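Long-range contact in restriction endonuclease AspBHI (Azoarcus sp., PDB 4OC8), which probably binds DNA and cleaves it as a modification-dependent restriction endonuclease that assembles as a tetramer: residues F330-T336 against P353-A359. Numbering follows the deposited sequence.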
loop_
_atom_site.group_PDB
_atom_site.type_symbol
_atom_site.label_atom_id
_atom_site.label_comp_id
_atom_site.label_asym_id
_atom_site.label_seq_id
_atom_site.Cartn_x
_atom_site.Cartn_y
_atom_site.Cartn_z
ATOM N N PHE A 330 3.830 5.819 9.661
ATOM C CA PHE A 330 3.428 4.681 10.481
ATOM C C PHE A 330 4.596 3.849 11.025
ATOM O O PHE A 330 5.766 4.165 10.799
ATOM C CB PHE A 330 2.439 3.796 9.716
ATOM C CG PHE A 330 3.029 3.112 8.516
ATOM C CD1 PHE A 330 3.231 3.807 7.329
ATOM C CD2 PHE A 330 3.366 1.768 8.568
ATOM C CE1 PHE A 330 3.766 3.175 6.221
ATOM C CE2 PHE A 330 3.898 1.130 7.467
ATOM C CZ PHE A 330 4.098 1.833 6.289
ATOM N N GLY A 331 4.262 2.791 11.756
ATOM C CA GLY A 331 5.260 1.891 12.298
ATOM C C GLY A 331 4.871 0.430 12.156
ATOM O O GLY A 331 3.690 0.092 12.192
ATOM N N VAL A 332 5.865 -0.435 11.978
ATOM C CA VAL A 332 5.648 -1.877 11.945
ATOM C C VAL A 332 6.370 -2.520 13.122
ATOM O O VAL A 332 7.535 -2.223 13.382
ATOM C CB VAL A 332 6.184 -2.523 10.643
ATOM C CG1 VAL A 332 5.735 -3.973 10.547
ATOM C CG2 VAL A 332 5.733 -1.753 9.425
ATOM N N LEU A 333 5.672 -3.393 13.837
ATOM C CA LEU A 333 6.264 -4.120 14.947
ATOM C C LEU A 333 6.220 -5.602 14.658
ATOM O O LEU A 333 5.151 -6.207 14.667
ATOM C CB LEU A 333 5.524 -3.831 16.252
ATOM C CG LEU A 333 6.013 -4.625 17.464
ATOM C CD1 LEU A 333 6.394 -3.689 18.592
ATOM C CD2 LEU A 333 4.964 -5.618 17.931
ATOM N N VAL A 334 7.383 -6.186 14.400
ATOM C CA VAL A 334 7.481 -7.620 14.168
ATOM C C VAL A 334 7.948 -8.316 15.442
ATOM O O VAL A 334 8.894 -7.875 16.083
ATOM C CB VAL A 334 8.448 -7.930 13.013
ATOM C CG1 VAL A 334 8.573 -9.432 12.806
ATOM C CG2 VAL A 334 7.979 -7.244 11.740
ATOM N N THR A 335 7.273 -9.393 15.817
ATOM C CA THR A 335 7.646 -10.127 17.016
ATOM C C THR A 335 7.375 -11.618 16.882
ATOM O O THR A 335 6.361 -12.030 16.314
ATOM C CB THR A 335 6.909 -9.600 18.260
ATOM O OG1 THR A 335 7.115 -10.506 19.353
ATOM C CG2 THR A 335 5.420 -9.479 17.986
ATOM N N THR A 336 8.290 -12.421 17.414
ATOM C CA THR A 336 8.116 -13.868 17.449
ATOM C C THR A 336 7.251 -14.289 18.638
ATOM O O THR A 336 7.120 -15.474 18.933
ATOM C CB THR A 336 9.471 -14.599 17.504
ATOM O OG1 THR A 336 10.358 -13.908 18.396
ATOM C CG2 THR A 336 10.095 -14.655 16.120
ATOM N N PRO A 353 -0.949 4.524 14.278
ATOM C CA PRO A 353 -0.739 3.830 13.005
ATOM C C PRO A 353 0.355 2.772 13.116
ATOM O O PRO A 353 1.404 2.904 12.489
ATOM C CB PRO A 353 -0.307 4.959 12.062
ATOM C CG PRO A 353 0.307 5.970 12.945
ATOM C CD PRO A 353 -0.421 5.898 14.259
ATOM N N VAL A 354 0.108 1.729 13.904
ATOM C CA VAL A 354 1.118 0.702 14.147
ATOM C C VAL A 354 0.635 -0.687 13.754
ATOM O O VAL A 354 -0.351 -1.178 14.295
ATOM C CB VAL A 354 1.541 0.677 15.628
ATOM C CG1 VAL A 354 2.330 -0.581 15.936
ATOM C CG2 VAL A 354 2.351 1.906 15.966
ATOM N N ILE A 355 1.334 -1.316 12.812
ATOM C CA ILE A 355 1.039 -2.692 12.413
ATOM C C ILE A 355 1.655 -3.664 13.406
ATOM O O ILE A 355 2.834 -3.564 13.723
ATOM C CB ILE A 355 1.613 -3.023 11.025
ATOM C CG1 ILE A 355 1.067 -2.063 9.971
ATOM C CG2 ILE A 355 1.299 -4.459 10.648
ATOM C CD1 ILE A 355 1.688 -2.244 8.614
ATOM N N LEU A 356 0.858 -4.609 13.890
ATOM C CA LEU A 356 1.343 -5.589 14.852
ATOM C C LEU A 356 1.469 -6.968 14.216
ATOM O O LEU A 356 0.488 -7.704 14.102
ATOM C CB LEU A 356 0.422 -5.654 16.077
ATOM C CG LEU A 356 0.263 -4.376 16.907
ATOM C CD1 LEU A 356 -0.837 -4.548 17.931
ATOM C CD2 LEU A 356 1.576 -4.009 17.585
ATOM N N THR A 357 2.687 -7.312 13.813
ATOM C CA THR A 357 2.970 -8.610 13.220
ATOM C C THR A 357 3.429 -9.580 14.297
ATOM O O THR A 357 4.566 -9.512 14.756
ATOM C CB THR A 357 4.075 -8.498 12.162
ATOM O OG1 THR A 357 3.829 -7.356 11.336
ATOM C CG2 THR A 357 4.118 -9.741 11.298
ATOM N N THR A 358 2.540 -10.480 14.699
ATOM C CA THR A 358 2.845 -11.446 15.746
ATOM C C THR A 358 3.293 -12.780 15.162
ATOM O O THR A 358 3.475 -12.904 13.951
ATOM C CB THR A 358 1.636 -11.662 16.665
ATOM O OG1 THR A 358 0.582 -12.309 15.940
ATOM C CG2 THR A 358 1.144 -10.328 17.189
ATOM N N ALA A 359 3.464 -13.775 16.027
ATOM C CA ALA A 359 4.014 -15.065 15.624
ATOM C C ALA A 359 3.186 -15.763 14.542
ATOM O O ALA A 359 3.736 -16.284 13.567
ATOM C CB ALA A 359 4.184 -15.968 16.833
#
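Strands 330-335 and 354-357 run parallel as the two strands of a beta-alpha-beta crossover through helix 341-349, within the restriction endonuclease family region, which belongs to the PDDEXK clan. Their axes differ in direction by 13°. Five backbone hydrogen bonds form a regular parallel ladder. Gly331 N donates to Pro353 O at 3.0 Å, and Gly331 O accepts Ile355 N. Leu333 N then donates to Ile355 O at 2.8 Å, and Leu333 O takes Thr357 N. Thr335 N to Thr357 O, 2.9 Å, closes the series. Val332 and Val334 bond the other way, to strand 294-305, so strand 330-335 lies inside the sheet.

Val332, Val334, Ile355 and Thr357 point to one face of the sheet, and the Phe330 ring reaches Ile355 there. Ile355 CD1 meets both Val332 CG2 and the ring carbon Phe330 CE2, each at 4.2 Å, and comes obliquely to the ring. Its chain is extended beyond CG1 (chi2 174°), which carries the methyl out to them. Val332 and Ile355 stand side by side, as do Val334 and Thr357, where Val334 CG2 is 4.1 Å from Thr357 CB. Helix 251-263 packs on this face through Thr260, Ala256 and Leu263. Ile296 of the second subunit packs on Phe330 and Ile355.

On the other face, Leu333 CD2 meets Leu356 CD2 at 3.8 Å, the two side chains crossing at a slant. Helix 315-324 packs here against Leu333 and Val354.

At the C-terminal end, Thr335 CG2 lies beside Thr357 O. Thr335 OG1 lies anti to the backbone N (chi1 169°) and is hydrogen-bonded to Lys305 O and Ser337 N. The contact therefore divides its chemistry: backbone polar groups pair between the strands, mostly apolar side chains pack on both faces, with Thr357 among them, and the buried Thr335 hydroxyl is satisfied by neighbouring backbone.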